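Long-range contact in UPF0311 protein RPA1785 (Rhodopseudomonas palustris, PDB 3C5O), which is of unknown function and belongs to the UPF0311 (DUF3237) family, whose members probably share its closed antiparallel beta-barrel: residues 11-23 against 34-48. Numbering follows the deposited sequence.
Sequences YVFTITARIGDVT and RIIPILGGEVKGEGI
Thr14 and Lys44 form a hydrogen-bonded pair in the antiparallel hairpin that opens this eight-stranded beta-barrel, and the ladder running from them illustrates how neighbouring strands settle their backbone donors and acceptors. Thr14 N gives a nearly straight bond to Lys44 O (2.7 Å, 176° at the hydrogen), and Lys44 N answers to Thr14 O. Thr16 and Glu42 repeat the exchange, with Thr16 N lying almost on the line of the Glu42 carbonyl. At Arg18 the reciprocity ends: its N donates to Gly40 O from 43° out of the carbonyl plane, a bent bond, whereas its O receives Leu39 N (2.8 Å). Gly20 N then binds Pro37 O, and after a one-residue shift in register a second ladder pairs Thr23 with Ile35 in both directions. Where direct bonds between the two strands give out, near Val12, one water joins Val12 O to Glu46 N and another donates to both Val12 O and Glu46 O. Backbone groups facing away from the hairpin are used as well, for Ile15 and Ala17 bond to strand 146-154.

Side chains pack on the faces of the sheet. The Arg18 chain, bent at chi3 (-36°), brings one guanidinium face over Leu39 CB. Ile36 stands beside the register shift, its CG2 against Ile19 CB (3.6 Å) and its CD1 pressed tightly on Val22 CG2 (3.4 Å). An alanine here would remove both branches, and Ile19 and Val22 would probably be left facing a gap beside the loop that separates the two ladders. Ile36 CD1 also lies over a face of the Arg34 guanidinium, whose NH1 is hydrogen-bonded to Gln60, while Arg34 NH2 meets Val22 CG2 at 3.8 Å.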
loop_
_atom_site.group_PDB
_atom_site.type_symbol
_atom_site.label_atom_id
_atom_site.label_comp_id
_atom_site.label_asym_id
_atom_site.label_seq_id
_atom_site.Cartn_x
_atom_site.Cartn_y
_atom_site.Cartn_z
ATOM N N TYR B 11 15.508 18.557 13.230
ATOM C CA TYR B 11 15.344 19.045 11.870
ATOM C C TYR B 11 16.562 18.675 11.061
ATOM O O TYR B 11 17.692 18.904 11.505
ATOM C CB TYR B 11 15.151 20.563 11.854
ATOM C CG TYR B 11 15.312 21.157 10.474
ATOM C CD1 TYR B 11 14.287 21.063 9.541
ATOM C CD2 TYR B 11 16.500 21.794 10.104
ATOM C CE1 TYR B 11 14.423 21.585 8.266
ATOM C CE2 TYR B 11 16.661 22.312 8.830
ATOM C CZ TYR B 11 15.614 22.203 7.915
ATOM O OH TYR B 11 15.760 22.728 6.652
ATOM N N VAL B 12 16.356 18.087 9.885
ATOM C CA VAL B 12 17.487 17.700 9.050
ATOM C C VAL B 12 17.545 18.445 7.710
ATOM O O VAL B 12 18.608 18.879 7.302
ATOM C CB VAL B 12 17.603 16.148 8.833
ATOM C CG1 VAL B 12 18.091 15.466 10.092
ATOM C CG2 VAL B 12 16.275 15.545 8.370
ATOM N N PHE B 13 16.432 18.575 7.002
ATOM C CA PHE B 13 16.494 19.297 5.724
ATOM C C PHE B 13 15.140 19.698 5.240
ATOM O O PHE B 13 14.132 19.213 5.752
ATOM C CB PHE B 13 17.257 18.495 4.630
ATOM C CG PHE B 13 16.756 17.084 4.419
ATOM C CD1 PHE B 13 17.414 16.007 5.015
ATOM C CD2 PHE B 13 15.653 16.829 3.609
ATOM C CE1 PHE B 13 16.966 14.722 4.830
ATOM C CE2 PHE B 13 15.198 15.527 3.410
ATOM C CZ PHE B 13 15.858 14.474 4.021
ATOM N N THR B 14 15.122 20.584 4.247
ATOM C CA THR B 14 13.884 21.047 3.627
ATOM C C THR B 14 13.799 20.619 2.149
ATOM O O THR B 14 14.776 20.752 1.393
ATOM C CB THR B 14 13.725 22.561 3.793
ATOM O OG1 THR B 14 13.726 22.875 5.191
ATOM C CG2 THR B 14 12.412 23.051 3.194
ATOM N N ILE B 15 12.646 20.038 1.784
ATOM C CA ILE B 15 12.283 19.732 0.387
ATOM C C ILE B 15 11.277 20.768 -0.099
ATOM O O ILE B 15 10.207 20.943 0.510
ATOM C CB ILE B 15 11.594 18.339 0.227
ATOM C CG1 ILE B 15 12.509 17.203 0.713
ATOM C CG2 ILE B 15 11.176 18.101 -1.230
ATOM C CD1 ILE B 15 11.811 15.834 0.732
ATOM N N THR B 16 11.628 21.461 -1.174
ATOM C CA THR B 16 10.735 22.400 -1.812
ATOM C C THR B 16 10.288 21.772 -3.129
ATOM O O THR B 16 11.096 21.615 -4.031
ATOM C CB THR B 16 11.450 23.737 -2.080
ATOM O OG1 THR B 16 11.881 24.304 -0.840
ATOM C CG2 THR B 16 10.537 24.731 -2.775
ATOM N N ALA B 17 9.022 21.381 -3.242
ATOM C CA ALA B 17 8.532 20.810 -4.487
ATOM C C ALA B 17 7.669 21.791 -5.296
ATOM O O ALA B 17 6.621 22.243 -4.812
ATOM C CB ALA B 17 7.766 19.525 -4.210
ATOM N N ARG B 18 8.103 22.114 -6.517
ATOM C CA ARG B 18 7.280 22.905 -7.450
ATOM C C ARG B 18 6.156 22.013 -7.970
ATOM O O ARG B 18 6.387 20.890 -8.443
ATOM C CB ARG B 18 8.098 23.480 -8.627
ATOM C CG ARG B 18 9.408 24.175 -8.251
ATOM C CD ARG B 18 10.190 24.849 -9.458
ATOM N NE ARG B 18 10.168 24.177 -10.795
ATOM C CZ ARG B 18 9.264 24.426 -11.764
ATOM N NH1 ARG B 18 8.248 25.291 -11.573
ATOM N NH2 ARG B 18 9.346 23.791 -12.933
ATOM N N ILE B 19 4.933 22.497 -7.871
ATOM C CA ILE B 19 3.792 21.670 -8.234
ATOM C C ILE B 19 3.093 22.255 -9.456
ATOM O O ILE B 19 3.133 23.461 -9.678
ATOM C CB ILE B 19 2.796 21.517 -7.054
ATOM C CG1 ILE B 19 2.376 22.891 -6.519
ATOM C CG2 ILE B 19 3.415 20.618 -5.954
ATOM C CD1 ILE B 19 0.995 22.924 -5.907
ATOM N N GLY B 20 2.470 21.385 -10.247
ATOM C CA GLY B 20 1.698 21.809 -11.407
ATOM C C GLY B 20 0.208 21.969 -11.155
ATOM O O GLY B 20 -0.229 22.174 -10.029
ATOM N N ASP B 21 -0.567 21.903 -12.231
ATOM C CA ASP B 21 -2.024 22.076 -12.185
ATOM C C ASP B 21 -2.770 20.839 -11.676
ATOM O O ASP B 21 -2.395 19.706 -11.969
ATOM C CB ASP B 21 -2.533 22.374 -13.591
ATOM C CG ASP B 21 -2.096 23.743 -14.104
ATOM O OD1 ASP B 21 -2.103 24.724 -13.304
ATOM O OD2 ASP B 21 -1.764 23.828 -15.318
ATOM N N VAL B 22 -3.855 21.066 -10.949
ATOM C CA VAL B 22 -4.714 19.972 -10.517
ATOM C C VAL B 22 -5.437 19.264 -11.670
ATOM O O VAL B 22 -6.093 19.906 -12.495
ATOM C CB VAL B 22 -5.746 20.447 -9.501
ATOM C CG1 VAL B 22 -6.623 19.291 -9.082
ATOM C CG2 VAL B 22 -5.049 21.035 -8.296
ATOM N N THR B 23 -5.308 17.939 -11.704
ATOM C CA THR B 23 -6.204 17.076 -12.480
ATOM C C THR B 23 -7.131 16.381 -11.505
ATOM O O THR B 23 -6.690 15.784 -10.526
ATOM C CB THR B 23 -5.406 15.992 -13.211
ATOM O OG1 THR B 23 -4.593 16.608 -14.216
ATOM C CG2 THR B 23 -6.338 14.957 -13.874
ATOM N N ARG B 34 -7.743 13.586 -6.787
ATOM C CA ARG B 34 -7.142 14.690 -7.508
ATOM C C ARG B 34 -5.640 14.422 -7.615
ATOM O O ARG B 34 -5.060 13.730 -6.758
ATOM C CB ARG B 34 -7.456 16.014 -6.806
ATOM C CG ARG B 34 -6.424 16.454 -5.834
ATOM C CD ARG B 34 -6.982 17.323 -4.735
ATOM N NE ARG B 34 -7.203 18.719 -5.103
ATOM C CZ ARG B 34 -6.544 19.749 -4.571
ATOM N NH1 ARG B 34 -5.588 19.559 -3.654
ATOM N NH2 ARG B 34 -6.841 20.981 -4.973
ATOM N N ILE B 35 -5.017 14.882 -8.696
ATOM C CA ILE B 35 -3.596 14.603 -8.919
ATOM C C ILE B 35 -2.846 15.880 -9.276
ATOM O O ILE B 35 -3.285 16.648 -10.142
ATOM C CB ILE B 35 -3.357 13.540 -9.995
ATOM C CG1 ILE B 35 -4.177 12.288 -9.703
ATOM C CG2 ILE B 35 -1.874 13.171 -10.034
ATOM C CD1 ILE B 35 -4.497 11.471 -10.907
ATOM N N ILE B 36 -1.726 16.094 -8.591
ATOM C CA ILE B 36 -0.942 17.316 -8.709
ATOM C C ILE B 36 0.484 16.975 -9.128
ATOM O O ILE B 36 1.245 16.437 -8.338
ATOM C CB ILE B 36 -0.906 18.100 -7.375
ATOM C CG1 ILE B 36 -2.332 18.357 -6.871
ATOM C CG2 ILE B 36 -0.121 19.391 -7.543
ATOM C CD1 ILE B 36 -2.561 19.719 -6.392
ATOM N N PRO B 37 0.851 17.290 -10.376
ATOM C CA PRO B 37 2.161 16.933 -10.898
ATOM C C PRO B 37 3.293 17.661 -10.176
ATOM O O PRO B 37 3.154 18.822 -9.824
ATOM C CB PRO B 37 2.084 17.399 -12.348
ATOM C CG PRO B 37 0.632 17.461 -12.640
ATOM C CD PRO B 37 0.064 17.997 -11.387
ATOM N N ILE B 38 4.407 16.962 -9.982
ATOM C CA ILE B 38 5.603 17.523 -9.395
ATOM C C ILE B 38 6.558 17.888 -10.542
ATOM O O ILE B 38 6.920 17.025 -11.356
ATOM C CB ILE B 38 6.215 16.524 -8.392
ATOM C CG1 ILE B 38 5.338 16.503 -7.124
ATOM C CG2 ILE B 38 7.693 16.912 -8.066
ATOM C CD1 ILE B 38 5.563 15.302 -6.244
ATOM N N LEU B 39 6.926 19.172 -10.615
ATOM C CA LEU B 39 7.650 19.738 -11.761
ATOM C C LEU B 39 9.150 19.892 -11.560
ATOM O O LEU B 39 9.880 20.045 -12.526
ATOM C CB LEU B 39 7.053 21.099 -12.151
ATOM C CG LEU B 39 5.562 21.114 -12.499
ATOM C CD1 LEU B 39 5.075 22.520 -12.851
ATOM C CD2 LEU B 39 5.275 20.142 -13.627
ATOM N N GLY B 40 9.588 19.834 -10.310
ATOM C CA GLY B 40 10.968 20.135 -9.916
ATOM C C GLY B 40 10.995 20.584 -8.453
ATOM O O GLY B 40 10.026 20.382 -7.710
ATOM N N GLY B 41 12.092 21.210 -8.057
ATOM C CA GLY B 41 12.309 21.649 -6.696
ATOM C C GLY B 41 13.737 21.455 -6.235
ATOM O O GLY B 41 14.638 21.163 -7.038
ATOM N N GLU B 42 13.944 21.600 -4.930
ATOM C CA GLU B 42 15.279 21.621 -4.350
ATOM C C GLU B 42 15.224 20.924 -3.016
ATOM O O GLU B 42 14.198 20.940 -2.342
ATOM C CB GLU B 42 15.726 23.064 -4.105
ATOM C CG GLU B 42 15.640 23.982 -5.313
ATOM C CD GLU B 42 17.033 24.394 -5.821
ATOM O OE1 GLU B 42 17.869 24.898 -5.008
ATOM O OE2 GLU B 42 17.300 24.223 -7.041
ATOM N N VAL B 43 16.336 20.323 -2.628
ATOM C CA VAL B 43 16.484 19.759 -1.299
ATOM C C VAL B 43 17.673 20.409 -0.622
ATOM O O VAL B 43 18.749 20.529 -1.218
ATOM C CB VAL B 43 16.674 18.246 -1.365
ATOM C CG1 VAL B 43 16.932 17.678 -0.001
ATOM C CG2 VAL B 43 15.425 17.608 -1.980
ATOM N N LYS B 44 17.488 20.869 0.612
ATOM C CA LYS B 44 18.579 21.552 1.298
ATOM C C LYS B 44 18.543 21.426 2.814
ATOM O O LYS B 44 17.501 21.564 3.468
ATOM C CB LYS B 44 18.684 23.024 0.874
ATOM C CG LYS B 44 20.089 23.578 1.078
ATOM C CD LYS B 44 20.212 25.051 0.724
ATOM C CE LYS B 44 21.500 25.637 1.317
ATOM N NZ LYS B 44 21.724 27.062 0.936
ATOM N N GLY B 45 19.724 21.152 3.344
ATOM C CA GLY B 45 19.986 21.040 4.767
ATOM C C GLY B 45 21.491 20.984 4.895
ATOM O O GLY B 45 22.194 21.271 3.924
ATOM N N GLU B 46 21.986 20.634 6.084
ATOM C CA GLU B 46 23.431 20.434 6.302
ATOM C C GLU B 46 23.840 19.110 5.692
ATOM O O GLU B 46 23.276 18.066 6.020
ATOM C CB GLU B 46 23.782 20.378 7.789
ATOM C CG GLU B 46 23.597 21.651 8.566
ATOM C CD GLU B 46 24.431 21.649 9.840
ATOM O OE1 GLU B 46 25.237 20.700 10.026
ATOM O OE2 GLU B 46 24.285 22.603 10.649
ATOM N N GLY B 47 24.827 19.140 4.808
ATOM C CA GLY B 47 25.311 17.898 4.189
ATOM C C GLY B 47 24.285 17.195 3.324
ATOM O O GLY B 47 24.324 15.967 3.152
ATOM N N ILE B 48 23.349 17.973 2.792
ATOM C CA ILE B 48 22.471 17.479 1.728
ATOM C C ILE B 48 22.010 18.632 0.850
ATOM O O ILE B 48 21.494 19.626 1.343
ATOM C CB ILE B 48 21.306 16.614 2.270
ATOM C CG1 ILE B 48 20.513 15.985 1.119
ATOM C CG2 ILE B 48 20.470 17.395 3.274
ATOM C CD1 ILE B 48 19.641 14.821 1.547
HETATM O O HOH W 1 17.176 24.464 4.108
HETATM O O HOH W 2 20.096 21.155 8.056
HETATM O O HOH W 3 20.870 17.460 7.101
HETATM O O HOH W 4 14.250 23.193 0.100
#